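Local coordinates for UPF0249 protein EF_3048 (Enterococcus faecalis, PDB 2I5I) that probably removes acetyl groups from acetylated carbohydrates during oligosaccharide breakdown, as a magnesium-dependent homodimeric hydrolase of the YdjC family, at residues A[7-12]-A[30-35]; A[143-148]-A[169-174]; A[216-221]-A[228-233]. All coordinates share one frame; numbering follows the deposited sequence. Where two conformers were deposited one is given.

Interaction 1 (A[7-12]-A[30-35])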
loop_
_atom_site.group_PDB
_atom_site.type_symbol
_atom_site.label_atom_id
_atom_site.label_comp_id
_atom_site.label_asym_id
_atom_site.label_seq_id
_atom_site.Cartn_x
_atom_site.Cartn_y
_atom_site.Cartn_z
ATOM N N LEU A 7 -7.552 5.037 -29.683
ATOM C CA LEU A 7 -7.407 6.428 -29.320
ATOM C C LEU A 7 -6.643 6.571 -27.990
ATOM O O LEU A 7 -7.106 6.112 -26.965
ATOM C CB LEU A 7 -8.758 7.123 -29.172
ATOM C CG LEU A 7 -8.696 8.581 -28.730
ATOM C CD1 LEU A 7 -7.905 9.430 -29.719
ATOM C CD2 LEU A 7 -10.086 9.200 -28.572
ATOM N N ILE A 8 -5.480 7.174 -28.094
ATOM C CA ILE A 8 -4.623 7.542 -26.990
ATOM C C ILE A 8 -4.948 9.000 -26.676
ATOM O O ILE A 8 -4.856 9.881 -27.534
ATOM C CB ILE A 8 -3.152 7.357 -27.370
ATOM C CG1 ILE A 8 -2.777 5.936 -27.773
ATOM C CG2 ILE A 8 -2.264 7.875 -26.249
ATOM C CD1 ILE A 8 -1.397 5.842 -28.382
ATOM N N ILE A 9 -5.368 9.272 -25.463
ATOM C CA ILE A 9 -5.640 10.582 -24.890
ATOM C C ILE A 9 -4.566 10.798 -23.838
ATOM O O ILE A 9 -4.520 10.170 -22.790
ATOM C CB ILE A 9 -7.061 10.692 -24.311
ATOM C CG1 ILE A 9 -8.094 10.299 -25.350
ATOM C CG2 ILE A 9 -7.344 12.077 -23.758
ATOM C CD1 ILE A 9 -9.536 10.380 -24.936
ATOM N N ASN A 10 -3.635 11.677 -24.216
ATOM C CA ASN A 10 -2.408 11.820 -23.441
ATOM C C ASN A 10 -2.361 13.222 -22.860
ATOM O O ASN A 10 -2.424 14.218 -23.577
ATOM C CB ASN A 10 -1.141 11.571 -24.277
ATOM C CG ASN A 10 0.120 11.652 -23.434
ATOM O OD1 ASN A 10 0.672 10.639 -22.983
ATOM N ND2 ASN A 10 0.575 12.870 -23.241
ATOM N N ALA A 11 -2.216 13.254 -21.540
ATOM C CA ALA A 11 -2.063 14.517 -20.828
ATOM C C ALA A 11 -0.601 14.919 -20.794
ATOM O O ALA A 11 0.232 14.201 -20.237
ATOM C CB ALA A 11 -2.599 14.392 -19.403
ATOM N N ASP A 12 -0.253 16.056 -21.376
ATOM C CA ASP A 12 1.117 16.533 -21.288
ATOM C C ASP A 12 1.401 17.191 -19.932
ATOM O O ASP A 12 0.485 17.702 -19.273
ATOM C CB ASP A 12 1.380 17.509 -22.443
ATOM C CG ASP A 12 1.291 16.852 -23.807
ATOM O OD1 ASP A 12 0.954 15.652 -23.897
ATOM O OD2 ASP A 12 1.561 17.551 -24.811
ATOM N N ARG A 30 -11.259 9.584 -13.174
ATOM C CA ARG A 30 -12.649 9.937 -13.349
ATOM C C ARG A 30 -13.030 10.217 -14.796
ATOM O O ARG A 30 -14.174 10.522 -15.111
ATOM C CB ARG A 30 -12.980 11.214 -12.529
ATOM C CG ARG A 30 -14.441 11.217 -12.081
ATOM C CD ARG A 30 -14.857 12.550 -11.458
ATOM N NE ARG A 30 -14.117 12.758 -10.220
ATOM C CZ ARG A 30 -14.388 12.199 -9.047
ATOM N NH1 ARG A 30 -15.405 11.372 -8.882
ATOM N NH2 ARG A 30 -13.624 12.476 -7.994
ATOM N N GLY A 31 -12.072 10.170 -15.722
ATOM C CA GLY A 31 -12.292 10.697 -17.059
ATOM C C GLY A 31 -11.647 9.822 -18.128
ATOM O O GLY A 31 -11.382 8.651 -17.890
ATOM N N VAL A 32 -11.371 10.391 -19.304
ATOM C CA VAL A 32 -10.922 9.520 -20.400
ATOM C C VAL A 32 -9.440 9.612 -20.724
ATOM O O VAL A 32 -8.985 9.002 -21.707
ATOM C CB VAL A 32 -11.776 9.812 -21.661
ATOM C CG1 VAL A 32 -13.225 9.397 -21.414
ATOM C CG2 VAL A 32 -11.685 11.269 -22.060
ATOM N N VAL A 33 -8.628 10.307 -19.940
ATOM C CA VAL A 33 -7.179 10.351 -20.127
ATOM C C VAL A 33 -6.598 8.961 -19.881
ATOM O O VAL A 33 -6.805 8.343 -18.831
ATOM C CB VAL A 33 -6.485 11.380 -19.219
ATOM C CG1 VAL A 33 -4.970 11.245 -19.298
ATOM C CG2 VAL A 33 -6.945 12.788 -19.579
ATOM N N THR A 34 -5.868 8.425 -20.862
ATOM C CA THR A 34 -5.343 7.067 -20.715
ATOM C C THR A 34 -3.842 7.006 -20.540
ATOM O O THR A 34 -3.267 5.951 -20.209
ATOM C CB THR A 34 -5.694 6.214 -21.968
ATOM O OG1 THR A 34 -4.835 6.703 -23.008
ATOM C CG2 THR A 34 -7.118 6.405 -22.434
ATOM N N SER A 35 -3.183 8.129 -20.742
ATOM C CA SER A 35 -1.741 8.267 -20.741
ATOM C C SER A 35 -1.313 9.665 -20.334
ATOM O O SER A 35 -2.120 10.601 -20.445
ATOM C CB SER A 35 -1.272 7.954 -22.167
ATOM O OG SER A 35 0.126 8.102 -22.301
#

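Interaction 2 (A[143-148]-A[169-174])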
loop_
_atom_site.group_PDB
_atom_site.type_symbol
_atom_site.label_atom_id
_atom_site.label_comp_id
_atom_site.label_asym_id
_atom_site.label_seq_id
_atom_site.Cartn_x
_atom_site.Cartn_y
_atom_site.Cartn_z
ATOM N N VAL A 143 16.840 13.741 -34.040
ATOM C CA VAL A 143 17.487 13.442 -32.775
ATOM C C VAL A 143 16.542 12.623 -31.889
ATOM O O VAL A 143 17.052 11.706 -31.240
ATOM C CB VAL A 143 17.906 14.717 -32.039
ATOM C CG1 VAL A 143 18.380 14.397 -30.624
ATOM C CG2 VAL A 143 19.026 15.434 -32.786
ATOM N N ALA A 144 15.265 12.997 -31.921
ATOM C CA ALA A 144 14.257 12.226 -31.206
ATOM C C ALA A 144 14.190 10.800 -31.740
ATOM O O ALA A 144 14.115 9.851 -30.960
ATOM C CB ALA A 144 12.887 12.880 -31.265
ATOM N N LEU A 145 14.185 10.610 -33.055
ATOM C CA LEU A 145 14.072 9.269 -33.621
ATOM C C LEU A 145 15.278 8.423 -33.283
ATOM O O LEU A 145 15.191 7.219 -33.003
ATOM C CB LEU A 145 13.889 9.319 -35.147
ATOM C CG LEU A 145 12.502 9.853 -35.562
ATOM C CD1 LEU A 145 12.587 10.504 -36.933
ATOM C CD2 LEU A 145 11.463 8.756 -35.498
ATOM N N ALA A 146 16.460 9.058 -33.262
ATOM C CA ALA A 146 17.668 8.337 -32.890
ATOM C C ALA A 146 17.556 7.812 -31.455
ATOM O O ALA A 146 17.951 6.680 -31.188
ATOM C CB ALA A 146 18.906 9.200 -33.057
ATOM N N LEU A 147 17.011 8.609 -30.530
ATOM C CA LEU A 147 16.880 8.109 -29.142
ATOM C C LEU A 147 15.748 7.097 -29.018
ATOM O O LEU A 147 15.771 6.166 -28.193
ATOM C CB LEU A 147 16.735 9.323 -28.225
ATOM C CG LEU A 147 18.024 10.144 -28.031
ATOM C CD1 LEU A 147 17.731 11.580 -27.636
ATOM C CD2 LEU A 147 18.909 9.441 -27.027
ATOM N N ALA A 148 14.725 7.206 -29.844
ATOM C CA ALA A 148 13.633 6.244 -29.911
ATOM C C ALA A 148 14.194 4.868 -30.281
ATOM O O ALA A 148 13.817 3.847 -29.703
ATOM C CB ALA A 148 12.555 6.642 -30.899
ATOM N N GLU A 169 7.599 10.091 -42.913
ATOM C CA GLU A 169 8.358 9.113 -43.722
ATOM C C GLU A 169 9.693 8.778 -43.062
ATOM O O GLU A 169 10.376 7.822 -43.441
ATOM C CB GLU A 169 8.537 9.560 -45.155
ATOM C CG GLU A 169 8.897 10.984 -45.507
ATOM C CD GLU A 169 8.463 11.303 -46.920
ATOM O OE1 GLU A 169 7.303 10.998 -47.267
ATOM O OE2 GLU A 169 9.278 11.862 -47.687
ATOM N N LEU A 170 10.136 9.568 -42.094
ATOM C CA LEU A 170 11.380 9.357 -41.409
ATOM C C LEU A 170 11.291 8.385 -40.242
ATOM O O LEU A 170 12.338 7.981 -39.737
ATOM C CB LEU A 170 11.931 10.663 -40.813
ATOM C CG LEU A 170 11.771 11.885 -41.735
ATOM C CD1 LEU A 170 12.265 13.139 -41.043
ATOM C CD2 LEU A 170 12.481 11.616 -43.055
ATOM N N TYR A 171 10.064 8.068 -39.834
ATOM C CA TYR A 171 9.925 7.242 -38.632
ATOM C C TYR A 171 10.368 5.802 -38.853
ATOM O O TYR A 171 11.129 5.254 -38.059
ATOM C CB TYR A 171 8.462 7.257 -38.145
ATOM C CG TYR A 171 8.111 8.470 -37.295
ATOM C CD1 TYR A 171 8.144 9.746 -37.831
ATOM C CD2 TYR A 171 7.758 8.308 -35.957
ATOM C CE1 TYR A 171 7.830 10.853 -37.064
ATOM C CE2 TYR A 171 7.438 9.407 -35.171
ATOM C CZ TYR A 171 7.477 10.662 -35.734
ATOM O OH TYR A 171 7.169 11.775 -34.999
ATOM N N GLN A 172 9.862 5.182 -39.917
ATOM C CA GLN A 172 10.290 3.837 -40.318
ATOM C C GLN A 172 10.055 2.791 -39.242
ATOM O O GLN A 172 8.892 2.404 -39.067
ATOM C CB GLN A 172 11.761 3.934 -40.758
ATOM C CG GLN A 172 11.827 4.635 -42.109
ATOM C CD GLN A 172 13.163 5.210 -42.505
ATOM O OE1 GLN A 172 14.237 4.855 -42.033
ATOM N NE2 GLN A 172 13.086 6.156 -43.444
ATOM N N ASP A 173 11.097 2.336 -38.573
ATOM C CA ASP A 173 11.027 1.344 -37.521
ATOM C C ASP A 173 10.446 1.906 -36.217
ATOM O O ASP A 173 9.972 1.122 -35.383
ATOM C CB ASP A 173 12.411 0.770 -37.228
ATOM C CG ASP A 173 13.477 1.801 -36.920
ATOM O OD1 ASP A 173 13.353 2.979 -37.294
ATOM O OD2 ASP A 173 14.492 1.426 -36.291
ATOM N N VAL A 174 10.516 3.212 -36.050
ATOM C CA VAL A 174 9.967 3.868 -34.857
ATOM C C VAL A 174 8.453 4.044 -34.952
ATOM O O VAL A 174 7.883 4.802 -35.735
ATOM C CB VAL A 174 10.616 5.231 -34.603
ATOM C CG1 VAL A 174 10.008 5.881 -33.361
ATOM C CG2 VAL A 174 12.123 5.127 -34.427
#

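Interaction 3 (A[216-221]-A[228-233])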
loop_
_atom_site.group_PDB
_atom_site.type_symbol
_atom_site.label_atom_id
_atom_site.label_comp_id
_atom_site.label_asym_id
_atom_site.label_seq_id
_atom_site.Cartn_x
_atom_site.Cartn_y
_atom_site.Cartn_z
ATOM N N ALA A 216 -5.121 20.024 -15.553
ATOM C CA ALA A 216 -4.457 20.377 -14.320
ATOM C C ALA A 216 -5.479 20.967 -13.340
ATOM O O ALA A 216 -6.511 21.440 -13.788
ATOM C CB ALA A 216 -3.358 21.401 -14.520
ATOM N N PHE A 217 -5.129 20.886 -12.065
ATOM C CA PHE A 217 -5.639 21.765 -11.038
ATOM C C PHE A 217 -4.673 22.947 -11.006
ATOM O O PHE A 217 -3.532 22.820 -11.455
ATOM C CB PHE A 217 -5.756 21.098 -9.672
ATOM C CG PHE A 217 -6.686 19.904 -9.621
ATOM C CD1 PHE A 217 -7.825 19.771 -10.397
ATOM C CD2 PHE A 217 -6.427 18.847 -8.749
ATOM C CE1 PHE A 217 -8.655 18.658 -10.265
ATOM C CE2 PHE A 217 -7.216 17.732 -8.617
ATOM C CZ PHE A 217 -8.341 17.627 -9.412
ATOM N N ILE A 218 -5.111 24.070 -10.477
ATOM C CA ILE A 218 -4.252 25.250 -10.386
ATOM C C ILE A 218 -3.607 25.359 -9.002
ATOM O O ILE A 218 -4.312 25.247 -7.987
ATOM C CB ILE A 218 -5.008 26.555 -10.687
ATOM C CG1 ILE A 218 -5.764 26.606 -12.010
ATOM C CG2 ILE A 218 -4.047 27.737 -10.629
ATOM C CD1 ILE A 218 -5.167 25.785 -13.122
ATOM N N ASP A 219 -2.300 25.584 -9.012
ATOM C CA ASP A 219 -1.522 25.957 -7.827
ATOM C C ASP A 219 -0.746 27.224 -8.180
ATOM O O ASP A 219 -0.740 27.684 -9.331
ATOM C CB ASP A 219 -0.618 24.886 -7.272
ATOM C CG ASP A 219 0.348 24.159 -8.186
ATOM O OD1 ASP A 219 0.497 24.475 -9.388
ATOM O OD2 ASP A 219 0.980 23.196 -7.696
ATOM N N THR A 220 -0.118 27.852 -7.199
ATOM C CA THR A 220 0.649 29.047 -7.557
ATOM C C THR A 220 1.839 28.658 -8.436
ATOM O O THR A 220 2.268 29.466 -9.246
ATOM C CB THR A 220 1.192 29.792 -6.331
ATOM O OG1 THR A 220 1.960 28.871 -5.538
ATOM C CG2 THR A 220 0.061 30.282 -5.441
ATOM N N ILE A 221 2.353 27.446 -8.240
ATOM C CA ILE A 221 3.523 27.034 -9.030
ATOM C C ILE A 221 3.137 27.054 -10.504
ATOM O O ILE A 221 3.856 27.619 -11.325
ATOM C CB ILE A 221 4.076 25.680 -8.593
ATOM C CG1 ILE A 221 4.398 25.632 -7.089
ATOM C CG2 ILE A 221 5.313 25.265 -9.374
ATOM C CD1 ILE A 221 3.955 24.317 -6.502
ATOM N N TYR A 228 -0.266 29.205 -19.986
ATOM C CA TYR A 228 -1.468 28.403 -20.174
ATOM C C TYR A 228 -1.871 27.821 -18.817
ATOM O O TYR A 228 -1.368 26.777 -18.402
ATOM C CB TYR A 228 -1.285 27.264 -21.180
ATOM C CG TYR A 228 -2.569 26.602 -21.640
ATOM C CD1 TYR A 228 -3.613 27.328 -22.195
ATOM C CD2 TYR A 228 -2.777 25.231 -21.535
ATOM C CE1 TYR A 228 -4.797 26.740 -22.622
ATOM C CE2 TYR A 228 -3.945 24.625 -21.955
ATOM C CZ TYR A 228 -4.960 25.377 -22.504
ATOM O OH TYR A 228 -6.131 24.791 -22.918
ATOM N N CYS A 229 -2.765 28.526 -18.145
ATOM C CA CYS A 229 -3.053 28.183 -16.745
ATOM C C CYS A 229 -4.518 27.881 -16.514
ATOM O O CYS A 229 -4.941 26.725 -16.444
ATOM C CB CYS A 229 -2.569 29.351 -15.878
ATOM S SG CYS A 229 -2.704 29.052 -14.098
HETATM N N MSE A 230 -5.374 28.908 -16.412
HETATM C CA MSE A 230 -6.772 28.674 -16.058
HETATM C C MSE A 230 -7.509 27.754 -17.013
HETATM O O MSE A 230 -8.389 27.022 -16.501
HETATM C CB MSE A 230 -7.491 30.018 -15.926
HETATM C CG MSE A 230 -7.128 30.903 -14.756
HETATM SE SE MSE A 230 -6.906 30.186 -13.114
HETATM C CE MSE A 230 -8.583 29.689 -12.706
ATOM N N PRO A 231 -7.312 27.663 -18.316
ATOM C CA PRO A 231 -8.115 26.708 -19.101
ATOM C C PRO A 231 -7.874 25.238 -18.746
ATOM O O PRO A 231 -8.700 24.369 -19.033
ATOM C CB PRO A 231 -7.639 26.936 -20.543
ATOM C CG PRO A 231 -7.085 28.331 -20.520
ATOM C CD PRO A 231 -6.378 28.401 -19.186
ATOM N N ARG A 232 -6.754 24.963 -18.094
ATOM C CA ARG A 232 -6.452 23.559 -17.794
ATOM C C ARG A 232 -7.507 22.964 -16.870
ATOM O O ARG A 232 -7.781 21.763 -16.909
ATOM C CB ARG A 232 -5.071 23.417 -17.188
ATOM C CG ARG A 232 -3.893 23.990 -17.951
ATOM C CD ARG A 232 -2.614 23.252 -17.522
ATOM N NE ARG A 232 -1.463 23.893 -18.132
ATOM C CZ ARG A 232 -0.334 23.365 -18.537
ATOM N NH1 ARG A 232 -0.055 22.084 -18.434
ATOM N NH2 ARG A 232 0.571 24.177 -19.074
ATOM N N ILE A 233 -8.153 23.791 -16.021
ATOM C CA ILE A 233 -9.203 23.181 -15.196
ATOM C C ILE A 233 -10.420 22.845 -16.033
ATOM O O ILE A 233 -11.133 21.870 -15.740
ATOM C CB ILE A 233 -9.582 24.074 -14.000
ATOM C CG1 ILE A 233 -10.092 25.489 -14.310
ATOM C CG2 ILE A 233 -8.411 24.179 -13.025
ATOM C CD1 ILE A 233 -10.771 26.102 -13.083
#

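Interaction 1 (A[7-12]-A[30-35])
Val32 opens the contact from the loop behind helix 18-29. Its CG2, in the crowded position between the backbone N and the carbonyl carbon, lies 3.7 Å from CD1 of Ile9, and the two side chains cross obliquely. The stretched Ile9 chain also runs past the carbonyl O of Val32. Val33 follows with CG1 anti to the backbone N, which lays this methyl 3.9 Å from CB of Ala11. At Thr34 the backbone turns in: its N donates to Ile9 O over 2.9 Å, while its hydroxyl OG1 bonds to the carbonyl of Ala256. Ser35 N gives the same Ile9 O a second, more bent bond of 3.2 Å, so that two donors in the carbonyl plane grip one oxygen. Ser35 O then accepts from Ala11 N at 2.9 Å, with the donor lying above its carbonyl plane. The Ser35 hydroxyl, anti to its own N, donates along a lone pair of Asn10 OD1 (OG to OD1 2.7 Å), tying two buried polar groups on the same face of the sheet. Asn10 and Ser35 form a parallel bridge at the start of strand 35-38, and the helix between the strands makes this the closing step of a beta-alpha-beta crossover.

Interaction 2 (A[143-148]-A[169-174])
Segment 143-148 is regular helix, whereas segment 169-174 has helical backbone angles at 169-171 and then reverses in a type II' turn from Tyr171 to Val174. The turn is closed by Val174 N bonding to Tyr171 O at 2.9 Å. It brings Tyr171 and Val174 up to the same flank of the helix, with CA of Leu145 6.8 Å from CA of Tyr171 and CA of Ala148 6.6 Å from CA of Val174. Between the segments the contact is wholly apolar. Leu145, its CG anti to the carbonyl carbon (chi1 -71°), points at the loop and divides its two methyls. CD2 sits over one face of the Tyr171 ring in a CH-pi contact, 3.9 Å from the centroid and 17° off the ring normal, and the same methyl lies 3.7 Å from CB of Val174. CD1 goes the other way, to CB of Leu170 at 3.9 Å, where the two leucines cross at about a right angle. One helical turn further on, CB of Ala148 meets CG1 of Val174 at 3.6 Å. The Tyr171 hydroxyl reaches past this packing to the backbone of Arg156 and Ala158. Arg149, on the same helix, pairs with Asp173 and bonds to Leu170 O, while on another side of helix 138-151 Val143 and Leu147 pack against helix 103-117.

Interaction 3 (A[216-221]-A[228-233])
In Ile218, CG1 stands anti to the carbonyl carbon (chi1 -54°), but chi2 of -30° falls away from a staggered value and folds CD1 back toward segment 228-233. The folded methyl lies 3.5 Å from Cys229 O and 3.6 Å from CG2 of Ile233, and the two isoleucines cross at about a right angle. CG2 of Ile218, anti to its backbone N, meets SG of the same Cys229 at 3.9 Å. Met230, present as selenomethionine, bends at chi2 and chi3, which swings its SE to within 3.9 Å of Ile218 CG1. In Ile233, chi1 of 59° puts CG1 in the crowded position and sets CG2 anti to the carbonyl carbon, 3.4 Å from Ala216 O. Backbone joining is slight: Ala216 N makes one weak bond to Arg232 O. The aliphatic part of Arg232 runs extended from CG to NE and slides past Ala216, its CD 3.6 Å from the alanine CB. Beyond that methyl the guanidinium turns away; NE donates almost straight to Tyr228 O at 2.9 Å, with the oxygen in the guanidinium plane, and NH1 pairs with Asp13. Asp219 N-caps helix 220-225, and the other subunit of the homodimer packs on Phe217 and Ile233. Asp13, His64 and His130 lie close together, consistent with a metal site that holds no ion here; His130 is the predicted magnesium ligand. The arrangement thus presents a helix-borne arginine, held by the carbonyl of Tyr228 and the carboxylate of Asp13, to the probable active site of this YdjC-family deacetylase.

In the fold
All three contacts are largely buried but in different layers. Interaction 1 belongs to the central parallel sheet and combines backbone bonds and one polar side-chain pair with packing of Ile9 and Ala11 on two valines. Interactions 2 and 3 lie further out, on opposite sides of the chain's centre. Interaction 2 packs a loop on a helix through aliphatic side chains and one aromatic ring, with no hydrogen bond between the segments. Interaction 3, mostly apolar, joins the loop leading into helix 220-225 to the chain entering helix 231-239, and adjoins both the dimer partner and the probable metal site. The contacts share no segment, though helix 18-29 leads into interaction 1 and packs on interaction 3.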